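Local coordinates for protein phosphonomutase (Burkholderia cenocepacia J2315, PDB 4MG4) that is of unknown function but belongs to the phosphonomutase family of TIM-barrel proteins, at residues Gln26-Phe31 with Gly46-Ala51; Arg160-Phe165 with Phe196-Arg201; Ala204-Leu209 with Ala229-Tyr234; Pro216-Arg221 with Val236-His241. All coordinates share one frame; numbering follows the deposited sequence.

Interaction 1. Residues Gln26-Phe31 with Gly46-Ala51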
# COMPACT_ATOMS: atom_id res chain seq x y z
N GLN A 26 -27.12 -5.76 -14.70
CA GLN A 26 -26.05 -6.73 -14.60
C GLN A 26 -24.77 -5.92 -14.33
O GLN A 26 -23.87 -5.89 -15.17
CB GLN A 26 -25.96 -7.46 -15.94
CG GLN A 26 -24.96 -8.59 -16.06
CD GLN A 26 -25.15 -9.33 -17.39
OE1 GLN A 26 -26.28 -9.71 -17.74
NE2 GLN A 26 -24.06 -9.49 -18.16
N PRO A 27 -24.72 -5.28 -13.15
CA PRO A 27 -23.75 -4.17 -12.99
C PRO A 27 -22.31 -4.62 -12.84
O PRO A 27 -22.00 -5.68 -12.25
CB PRO A 27 -24.18 -3.49 -11.67
CG PRO A 27 -25.04 -4.49 -10.97
CD PRO A 27 -25.71 -5.28 -12.07
N LEU A 28 -21.43 -3.76 -13.33
CA LEU A 28 -20.06 -3.85 -13.07
C LEU A 28 -19.78 -3.54 -11.62
O LEU A 28 -20.03 -2.43 -11.16
CB LEU A 28 -19.36 -2.83 -13.97
CG LEU A 28 -17.85 -2.68 -13.77
CD1 LEU A 28 -17.16 -4.02 -13.98
CD2 LEU A 28 -17.26 -1.65 -14.69
N ALA A 29 -19.11 -4.45 -10.91
CA ALA A 29 -18.72 -4.19 -9.54
C ALA A 29 -17.20 -3.96 -9.49
O ALA A 29 -16.39 -4.78 -9.98
CB ALA A 29 -19.09 -5.36 -8.67
N LEU A 30 -16.83 -2.85 -8.89
CA LEU A 30 -15.41 -2.41 -8.85
C LEU A 30 -14.96 -2.29 -7.43
O LEU A 30 -15.68 -1.77 -6.60
CB LEU A 30 -15.18 -1.03 -9.52
CG LEU A 30 -15.38 -1.05 -11.04
CD1 LEU A 30 -15.28 0.37 -11.61
CD2 LEU A 30 -14.43 -2.02 -11.72
N PHE A 31 -13.71 -2.70 -7.18
CA PHE A 31 -13.04 -2.53 -5.90
C PHE A 31 -11.82 -1.65 -6.18
O PHE A 31 -11.13 -1.81 -7.24
CB PHE A 31 -12.62 -3.89 -5.31
CG PHE A 31 -13.76 -4.80 -5.16
CD1 PHE A 31 -14.55 -4.70 -4.07
CD2 PHE A 31 -14.13 -5.63 -6.21
CE1 PHE A 31 -15.65 -5.50 -3.92
CE2 PHE A 31 -15.24 -6.43 -6.08
CZ PHE A 31 -16.01 -6.34 -4.95
N GLY A 46 -10.41 -12.47 -9.30
CA GLY A 46 -11.41 -12.62 -10.36
C GLY A 46 -12.06 -11.36 -10.84
O GLY A 46 -13.06 -11.41 -11.57
N ALA A 47 -11.52 -10.21 -10.46
CA ALA A 47 -12.13 -8.97 -10.94
C ALA A 47 -12.05 -8.87 -12.43
O ALA A 47 -11.12 -9.41 -13.07
CB ALA A 47 -11.43 -7.79 -10.33
N VAL A 48 -13.02 -8.15 -13.00
CA VAL A 48 -13.06 -7.97 -14.46
C VAL A 48 -12.49 -6.61 -14.93
O VAL A 48 -12.20 -6.42 -16.11
CB VAL A 48 -14.49 -8.17 -14.99
CG1 VAL A 48 -14.90 -9.62 -14.75
CG2 VAL A 48 -15.48 -7.26 -14.31
N ALA A 49 -12.31 -5.72 -13.98
CA ALA A 49 -11.68 -4.45 -14.21
C ALA A 49 -11.20 -3.95 -12.86
O ALA A 49 -11.67 -4.44 -11.83
CB ALA A 49 -12.69 -3.48 -14.78
N LEU A 50 -10.30 -2.97 -12.86
CA LEU A 50 -9.83 -2.30 -11.65
C LEU A 50 -10.14 -0.79 -11.66
O LEU A 50 -10.14 -0.15 -12.73
CB LEU A 50 -8.32 -2.41 -11.52
CG LEU A 50 -7.81 -3.89 -11.53
CD1 LEU A 50 -6.30 -3.83 -11.51
CD2 LEU A 50 -8.38 -4.77 -10.43
N ALA A 51 -10.34 -0.25 -10.46
CA ALA A 51 -10.48 1.17 -10.28
C ALA A 51 -9.45 1.63 -9.27
O ALA A 51 -9.12 0.88 -8.34
CB ALA A 51 -11.86 1.51 -9.77
O HOH W 1 -14.71 -6.76 -11.07
O HOH W 2 -12.45 -4.36 -9.23
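Leu30 faces Gly46-Ala51 and divides its two methyls between a pair of alanines. Its CG stands anti to the carbonyl carbon (chi1 -68°), and from there the fork spreads: CD2 comes within 3.8 Å of Ala49 CB, while CD1 rests 4.0 Å from Ala51 CB. Both alanines aim CB at Gln26-Phe31; Leu50 between them points the other way, onto Ala39 and Val42 of helix 36-44. Further back, Leu28 and Val48 pass one another with their side chains headed opposite ways, Leu28 CD1 meeting Val48 CG2 at 3.7 Å.

The touching parts of the two backbones run 55° apart, and water joins them. One water donates to Ala29 O (2.8 Å) and accepts from Val48 N (2.9 Å). A second donates to Ala49 O (2.7 Å) and accepts from Phe31 N (2.9 Å). Ala51 N is buried here with no partner in the model. Direct backbone pairing lies on the flanks: Leu28 and Leu30 bond to Ile239, and Leu50 bonds to Pro88 and Thr90. Strands 28-33 and 50-52, with helix 36-44 between them, make up the first beta-alpha-beta unit of a TIM barrel, and Leu30, which also touches Arg238 and Thr90, packs across neighbouring staves of that barrel.

Interaction 2. Residues Arg160-Phe165 with Phe196-Arg201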
# COMPACT_ATOMS: atom_id res chain seq x y z
N ARG A 160 -19.15 12.11 -11.75
CA ARG A 160 -19.62 12.03 -10.40
C ARG A 160 -20.30 13.33 -10.02
O ARG A 160 -19.77 14.42 -10.25
CB ARG A 160 -18.43 11.84 -9.48
CG ARG A 160 -18.83 11.88 -8.03
CD ARG A 160 -17.69 11.48 -7.11
NE ARG A 160 -18.00 11.85 -5.75
CZ ARG A 160 -17.45 11.28 -4.65
NH1 ARG A 160 -16.59 10.28 -4.76
NH2 ARG A 160 -17.82 11.71 -3.44
N THR A 161 -21.50 13.22 -9.51
CA THR A 161 -22.20 14.39 -8.97
C THR A 161 -22.36 14.24 -7.48
O THR A 161 -22.69 13.14 -7.00
CB THR A 161 -23.57 14.70 -9.64
OG1 THR A 161 -24.06 15.91 -9.08
CG2 THR A 161 -24.59 13.61 -9.48
N ASP A 162 -22.07 15.31 -6.75
CA ASP A 162 -22.16 15.27 -5.30
C ASP A 162 -23.47 15.77 -4.71
O ASP A 162 -23.53 16.01 -3.50
CB ASP A 162 -20.97 15.99 -4.72
CG ASP A 162 -19.69 15.18 -4.80
OD1 ASP A 162 -19.72 13.94 -4.96
OD2 ASP A 162 -18.62 15.79 -4.68
N VAL A 163 -24.52 15.90 -5.51
CA VAL A 163 -25.81 16.42 -5.02
C VAL A 163 -26.25 15.68 -3.77
O VAL A 163 -26.66 16.32 -2.78
CB VAL A 163 -26.92 16.35 -6.10
CG1 VAL A 163 -28.31 16.69 -5.53
CG2 VAL A 163 -26.58 17.32 -7.20
N PHE A 164 -26.25 14.35 -3.82
CA PHE A 164 -26.75 13.57 -2.68
C PHE A 164 -25.67 13.43 -1.63
O PHE A 164 -25.96 13.39 -0.44
CB PHE A 164 -27.27 12.18 -3.13
CG PHE A 164 -28.66 12.20 -3.69
CD1 PHE A 164 -29.77 12.20 -2.87
CD2 PHE A 164 -28.87 12.24 -5.00
CE1 PHE A 164 -31.04 12.23 -3.42
CE2 PHE A 164 -30.14 12.21 -5.58
CZ PHE A 164 -31.23 12.23 -4.76
N PHE A 165 -24.42 13.36 -2.07
CA PHE A 165 -23.27 13.04 -1.25
C PHE A 165 -23.09 14.13 -0.17
O PHE A 165 -22.79 13.82 1.00
CB PHE A 165 -22.00 12.99 -2.12
CG PHE A 165 -20.76 12.61 -1.34
CD1 PHE A 165 -20.64 11.32 -0.87
CD2 PHE A 165 -19.75 13.54 -1.10
CE1 PHE A 165 -19.54 10.95 -0.13
CE2 PHE A 165 -18.64 13.17 -0.34
CZ PHE A 165 -18.54 11.87 0.12
N PHE A 196 -22.21 8.84 -11.77
CA PHE A 196 -21.97 8.29 -10.45
C PHE A 196 -22.62 9.23 -9.39
O PHE A 196 -22.35 10.43 -9.34
CB PHE A 196 -20.46 8.14 -10.21
CG PHE A 196 -20.05 7.65 -8.84
CD1 PHE A 196 -20.82 6.70 -8.16
CD2 PHE A 196 -18.87 8.07 -8.28
CE1 PHE A 196 -20.37 6.16 -6.94
CE2 PHE A 196 -18.46 7.61 -7.04
CZ PHE A 196 -19.23 6.65 -6.37
N VAL A 197 -23.53 8.66 -8.59
CA VAL A 197 -24.29 9.40 -7.57
C VAL A 197 -24.01 8.77 -6.18
O VAL A 197 -24.85 8.02 -5.67
CB VAL A 197 -25.81 9.42 -7.89
CG1 VAL A 197 -26.51 10.37 -6.91
CG2 VAL A 197 -26.01 9.89 -9.31
N PRO A 198 -22.86 9.07 -5.58
CA PRO A 198 -22.61 8.58 -4.23
C PRO A 198 -23.52 9.20 -3.22
O PRO A 198 -24.08 10.30 -3.45
CB PRO A 198 -21.15 8.97 -4.00
CG PRO A 198 -20.88 10.12 -4.89
CD PRO A 198 -21.69 9.80 -6.11
N GLY A 199 -23.70 8.51 -2.11
CA GLY A 199 -24.54 9.02 -1.06
C GLY A 199 -25.99 8.74 -1.22
O GLY A 199 -26.77 9.07 -0.34
N LEU A 200 -26.36 8.05 -2.28
CA LEU A 200 -27.72 7.71 -2.56
C LEU A 200 -27.96 6.21 -2.25
O LEU A 200 -27.31 5.36 -2.83
CB LEU A 200 -28.01 7.99 -4.03
CG LEU A 200 -29.43 7.67 -4.46
CD1 LEU A 200 -30.44 8.48 -3.63
CD2 LEU A 200 -29.58 7.85 -5.94
N ARG A 201 -28.87 5.94 -1.32
CA ARG A 201 -29.24 4.60 -0.83
C ARG A 201 -30.74 4.26 -0.95
O ARG A 201 -31.10 3.12 -0.79
CB ARG A 201 -28.77 4.46 0.66
O HOH W 3 -24.35 12.45 -4.97
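The two segments begin side by side, Arg160 paired with Phe196 in a parallel bridge, and then leave the sheet as loops. Thr161 N donates to Phe196 O at 2.9 Å, nearly in line with the carbonyl (C=O...N 173°). Beyond this, Val197-Leu200 makes a type II turn, whose Gly199 comes close against Phe165. A water then ties the loops, donating to Thr161 O and Pro198 O and accepting from Phe164 N.

The extended Arg160 chain runs abreast of Phe196 in the same direction, with guanidinium and ring planes 85° apart. Pro198 CG covers one guanidinium face, 3.5 Å from Arg160 NE. In the guanidinium plane, NE bonds the syn lone pair of Asp162 OD1 at 2.8 Å. Arg160 NH2 sits 3.4 Å above the centre of the Phe165 ring. At the other end, Leu200 CD1 makes a CH-pi contact over the Phe164 ring, 3.8 Å from its centroid, while Val197 CG1 approaches Phe164 CD2 at 3.6 Å. Thr161 OG1 bonds outside, to Asp123. The chemistry thus splits: apolar packing holds the Phe164 end, whereas at Arg160 the in-plane Asp162 carboxylate limits rotation of the guanidinium and would be expected to offset its charge.

Interaction 3. Residues Ala204-Leu209 with Ala229-Tyr234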
# COMPACT_ATOMS: atom_id res chain seq x y z
N ALA A 204 -36.43 3.79 -3.82
CA ALA A 204 -37.34 4.48 -4.70
C ALA A 204 -36.62 5.53 -5.52
O ALA A 204 -36.95 5.73 -6.69
CB ALA A 204 -38.41 5.20 -3.91
N LEU A 205 -35.72 6.27 -4.85
CA LEU A 205 -34.96 7.26 -5.60
C LEU A 205 -34.00 6.64 -6.63
O LEU A 205 -33.86 7.19 -7.73
CB LEU A 205 -34.23 8.23 -4.67
CG LEU A 205 -35.13 9.13 -3.79
CD1 LEU A 205 -34.23 9.92 -2.85
CD2 LEU A 205 -36.09 10.05 -4.51
N ILE A 206 -33.38 5.52 -6.29
CA ILE A 206 -32.44 4.85 -7.22
C ILE A 206 -33.26 4.38 -8.43
O ILE A 206 -32.84 4.57 -9.57
CB ILE A 206 -31.67 3.71 -6.58
CG1 ILE A 206 -30.69 4.21 -5.53
CG2 ILE A 206 -30.91 2.92 -7.67
CD1 ILE A 206 -30.21 3.13 -4.61
N ARG A 207 -34.46 3.81 -8.20
CA ARG A 207 -35.30 3.37 -9.31
C ARG A 207 -35.66 4.51 -10.23
O ARG A 207 -35.64 4.39 -11.47
CB ARG A 207 -36.58 2.73 -8.78
CG ARG A 207 -36.38 1.37 -8.12
CD ARG A 207 -37.77 0.83 -7.78
NE ARG A 207 -37.72 -0.37 -6.97
CZ ARG A 207 -37.52 -1.62 -7.40
NH1 ARG A 207 -37.22 -1.86 -8.67
NH2 ARG A 207 -37.51 -2.60 -6.53
N ALA A 208 -36.04 5.64 -9.63
CA ALA A 208 -36.39 6.82 -10.41
C ALA A 208 -35.24 7.35 -11.23
O ALA A 208 -35.39 7.75 -12.39
CB ALA A 208 -36.95 7.92 -9.51
N LEU A 209 -34.07 7.28 -10.61
CA LEU A 209 -32.82 7.69 -11.27
C LEU A 209 -32.48 6.84 -12.46
O LEU A 209 -32.15 7.36 -13.51
CB LEU A 209 -31.68 7.65 -10.25
CG LEU A 209 -30.33 8.09 -10.77
CD1 LEU A 209 -30.30 9.51 -11.30
CD2 LEU A 209 -29.29 7.88 -9.67
N ALA A 229 -27.63 -7.55 -5.28
CA ALA A 229 -28.75 -8.07 -6.06
C ALA A 229 -29.90 -7.05 -6.12
O ALA A 229 -30.60 -6.94 -7.13
CB ALA A 229 -29.23 -9.38 -5.46
N GLU A 230 -30.15 -6.36 -5.02
CA GLU A 230 -31.19 -5.33 -5.01
C GLU A 230 -30.84 -4.19 -5.95
O GLU A 230 -31.63 -3.80 -6.76
CB GLU A 230 -31.41 -4.77 -3.60
CG GLU A 230 -32.10 -5.81 -2.72
CD GLU A 230 -32.35 -5.37 -1.29
OE1 GLU A 230 -31.40 -4.79 -0.72
OE2 GLU A 230 -33.50 -5.62 -0.77
N LEU A 231 -29.64 -3.67 -5.80
CA LEU A 231 -29.20 -2.61 -6.73
C LEU A 231 -29.32 -3.00 -8.22
O LEU A 231 -29.84 -2.21 -9.07
CB LEU A 231 -27.76 -2.21 -6.39
CG LEU A 231 -27.62 -1.53 -5.05
CD1 LEU A 231 -26.14 -1.27 -4.77
CD2 LEU A 231 -28.42 -0.23 -4.97
N ALA A 232 -28.92 -4.22 -8.57
CA ALA A 232 -29.07 -4.73 -9.92
C ALA A 232 -30.53 -4.71 -10.37
O ALA A 232 -30.86 -4.28 -11.46
CB ALA A 232 -28.53 -6.17 -10.05
N GLU A 233 -31.43 -5.19 -9.50
CA GLU A 233 -32.83 -5.17 -9.79
C GLU A 233 -33.43 -3.77 -9.97
O GLU A 233 -34.38 -3.63 -10.73
CB GLU A 233 -33.62 -6.03 -8.75
CG GLU A 233 -35.09 -6.25 -9.09
CD GLU A 233 -36.09 -5.21 -8.58
OE1 GLU A 233 -35.96 -4.71 -7.44
OE2 GLU A 233 -36.97 -4.84 -9.33
N TYR A 234 -32.85 -2.73 -9.33
CA TYR A 234 -33.27 -1.36 -9.53
C TYR A 234 -32.82 -0.81 -10.86
O TYR A 234 -33.26 0.27 -11.23
CB TYR A 234 -32.71 -0.40 -8.43
CG TYR A 234 -32.99 -0.77 -7.00
CD1 TYR A 234 -34.08 -1.59 -6.65
CD2 TYR A 234 -32.14 -0.36 -5.99
CE1 TYR A 234 -34.29 -1.95 -5.31
CE2 TYR A 234 -32.35 -0.71 -4.66
CZ TYR A 234 -33.42 -1.51 -4.34
OH TYR A 234 -33.59 -1.86 -2.98
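Arg207 sets a face of its guanidinium over the rim of the Tyr234 ring, with Tyr234 CD1 3.5 Å above the centre of the guanidinium plane. The two residues belong to helices 203-212 and 228-234, successive helices in the outer layer of the TIM barrel; their short segments pass with axes 9.8 Å apart and N-to-C directions 40° apart.

Ring and guanidinium are not stacked flat: their planes differ by 65°, and the side chains cross at about a right angle. Seen from the tyrosine, the arginine comes in at the edge, with NH2 3.5 Å from CE1. The same guanidinium grips Glu233 end-on, one nitrogen to each carboxylate oxygen. Arg207 NH2 meets the syn lone pair of Glu233 OE1 at 2.8 Å, the shorter bond but a bent one, with OE1 tilted out of the guanidinium plane. Arg207 NH1 reaches Glu233 OE2 at 3.1 Å in a nearly straight bond, although the carboxylate is turned so that the donor lies out of its plane. The arginine chain is extended from CG to NE, while the glutamate bends at chi2 (-89°), which turns CD aside from the extended line. Arg207, Glu233 and Tyr234 all also touch a crystal neighbour, so lattice packing may influence this polar end.

On the buried side Ile206 takes over, crossing both of its partners obliquely. Ile206 also packs on Val236, in the loop leading to the last strand. Ile206 CG2 packs 3.9 Å from Tyr234 CB, and its other branch carries CD1 to within 3.8 Å of Leu231 CD2.

Interaction 4. Residues Pro216-Arg221 with Val236-His241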
# COMPACT_ATOMS: atom_id res chain seq x y z
N PRO A 216 -25.67 5.28 -18.04
CA PRO A 216 -25.57 4.19 -17.06
C PRO A 216 -25.25 4.66 -15.67
O PRO A 216 -24.34 5.49 -15.50
CB PRO A 216 -24.44 3.31 -17.54
CG PRO A 216 -23.89 3.99 -18.73
CD PRO A 216 -24.80 5.05 -19.20
N VAL A 217 -26.00 4.17 -14.70
CA VAL A 217 -25.90 4.67 -13.34
C VAL A 217 -24.99 3.84 -12.47
O VAL A 217 -25.09 2.59 -12.38
CB VAL A 217 -27.29 4.75 -12.70
CG1 VAL A 217 -27.28 5.14 -11.25
CG2 VAL A 217 -28.16 5.75 -13.46
N ASN A 218 -24.10 4.56 -11.76
CA ASN A 218 -23.20 3.99 -10.72
C ASN A 218 -23.69 4.49 -9.40
O ASN A 218 -23.81 5.70 -9.18
CB ASN A 218 -21.80 4.50 -11.08
CG ASN A 218 -20.62 4.12 -10.17
OD1 ASN A 218 -19.51 4.61 -10.49
ND2 ASN A 218 -20.76 3.35 -9.09
N VAL A 219 -23.90 3.54 -8.47
CA VAL A 219 -24.15 3.89 -7.08
C VAL A 219 -23.07 3.25 -6.22
O VAL A 219 -22.32 2.37 -6.70
CB VAL A 219 -25.55 3.47 -6.59
CG1 VAL A 219 -26.62 4.22 -7.34
CG2 VAL A 219 -25.71 1.97 -6.76
N MET A 220 -22.98 3.71 -4.96
CA MET A 220 -21.93 3.24 -4.02
C MET A 220 -22.66 2.31 -3.08
O MET A 220 -23.79 2.57 -2.71
CB MET A 220 -21.14 4.43 -3.30
CG MET A 220 -19.59 4.18 -3.03
SD MET A 220 -18.84 5.60 -2.19
CE MET A 220 -19.26 5.21 -0.51
N ARG A 221 -22.07 1.16 -2.74
CA ARG A 221 -22.61 0.30 -1.69
C ARG A 221 -21.90 0.67 -0.39
O ARG A 221 -20.68 0.75 -0.38
CB ARG A 221 -22.34 -1.15 -2.02
CG ARG A 221 -23.27 -1.73 -3.02
CD ARG A 221 -23.72 -3.14 -2.67
NE ARG A 221 -24.09 -3.26 -1.27
CZ ARG A 221 -23.52 -4.06 -0.38
NH1 ARG A 221 -22.52 -4.87 -0.71
NH2 ARG A 221 -23.97 -4.03 0.87
N VAL A 236 -29.34 -0.50 -11.81
CA VAL A 236 -27.99 0.09 -11.73
C VAL A 236 -27.05 -0.66 -12.67
O VAL A 236 -27.23 -1.85 -12.88
CB VAL A 236 -27.54 0.01 -10.28
CG1 VAL A 236 -26.11 0.20 -10.04
CG2 VAL A 236 -28.41 0.97 -9.44
N ALA A 237 -26.11 0.08 -13.28
CA ALA A 237 -25.14 -0.45 -14.19
C ALA A 237 -23.72 -0.66 -13.63
O ALA A 237 -22.89 -1.36 -14.22
CB ALA A 237 -25.08 0.46 -15.42
N ARG A 238 -23.44 -0.02 -12.50
CA ARG A 238 -22.10 -0.03 -11.95
C ARG A 238 -22.18 0.18 -10.43
O ARG A 238 -22.95 1.04 -9.95
CB ARG A 238 -21.29 1.06 -12.61
CG ARG A 238 -19.86 1.26 -12.07
CD ARG A 238 -19.11 2.19 -13.04
NE ARG A 238 -17.85 2.68 -12.50
CZ ARG A 238 -16.96 3.38 -13.23
NH1 ARG A 238 -17.16 3.62 -14.52
NH2 ARG A 238 -15.90 3.90 -12.60
N ILE A 239 -21.39 -0.58 -9.67
CA ILE A 239 -21.40 -0.52 -8.22
C ILE A 239 -19.96 -0.28 -7.70
O ILE A 239 -19.04 -1.00 -8.10
CB ILE A 239 -21.97 -1.82 -7.61
CG1 ILE A 239 -23.46 -1.91 -7.97
CG2 ILE A 239 -21.76 -1.82 -6.11
CD1 ILE A 239 -24.10 -3.22 -7.66
N SER A 240 -19.82 0.73 -6.86
CA SER A 240 -18.60 1.18 -6.21
C SER A 240 -18.66 0.93 -4.74
O SER A 240 -19.75 0.80 -4.16
CB SER A 240 -18.51 2.78 -6.38
OG SER A 240 -18.35 3.00 -7.65
N HIS A 241 -17.46 0.83 -4.14
CA HIS A 241 -17.36 0.59 -2.69
C HIS A 241 -16.48 1.61 -1.94
O HIS A 241 -16.22 1.46 -0.70
CB HIS A 241 -16.84 -0.86 -2.46
CG HIS A 241 -17.72 -1.92 -3.03
ND1 HIS A 241 -17.55 -2.43 -4.31
CD2 HIS A 241 -18.82 -2.54 -2.53
CE1 HIS A 241 -18.50 -3.33 -4.55
NE2 HIS A 241 -19.26 -3.43 -3.48
O HOH W 4 -17.14 5.03 -9.22
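Val236 opens the contact, its CG1 3.7 Å from Val219 CG2, on the side that helices 203-212 and 228-234 cover. At Ala237 the backbone N donates to Val217 O at 2.9 Å, and its CB touches Pro216 CB; Arg238 N adds a weak bond to the same Val217 O. Arg238 O accepts Val219 N. The extended Arg238 side chain crosses Asn218 at a slant: chi1 176° sets CG, anti to the backbone N, 3.5 Å from Asn218 CG, and the chain beyond carries Arg238 NE to 3.2 Å from Asn218 OD1, too poorly angled for a hydrogen bond; its NH1 bonds His22 NE2.

Ile239 turns to the other face, where its CG2 presses on Arg221 CG at 3.4 Å. Ser240 is the polar hub: its N bonds Val219 O, its O takes Arg221 N at 2.7 Å, and its OG accepts Asn218 ND2 at 2.8 Å, nearly straight and in the amide plane. A water also bridges Asn218 OD1 and Ser240 OG, and OD1 has a further donor in Asn158, so the amide is held from both ends. His241 brings CD2 3.8 Å from Arg221 CB, while its ND1 bonds Leu30 O. Strands 217-220 and 238-240, joined through helix 228-234, form a parallel beta-alpha-beta unit, the last two staves of the TIM barrel, with Asn218, Met220, Arg238 and Ser240 on its inner face.

Starting from the N terminus, interaction 1 closes a 14-residue connection containing helix 36-44. Interaction 2 follows separately, closing 30 residues that include helix 174-190. Interactions 3 and 4 cross: helix 203-212, strand 217-220, helix 228-234 and strand 238-240 alternate between them, so helix pairing outside and strand pairing inside interlock. They meet where Leu209 packs on Val217 and Leu231 on Arg221. Interaction 2 joins this block through the probable bond from Val197 N to Asn218 O, and reaches interaction 3 through Leu200 and Leu209. The barrel closes between interactions 4 and 1, where strands 238-240 and 28-33 are neighbours in the sheet, bringing the last strand beside the first.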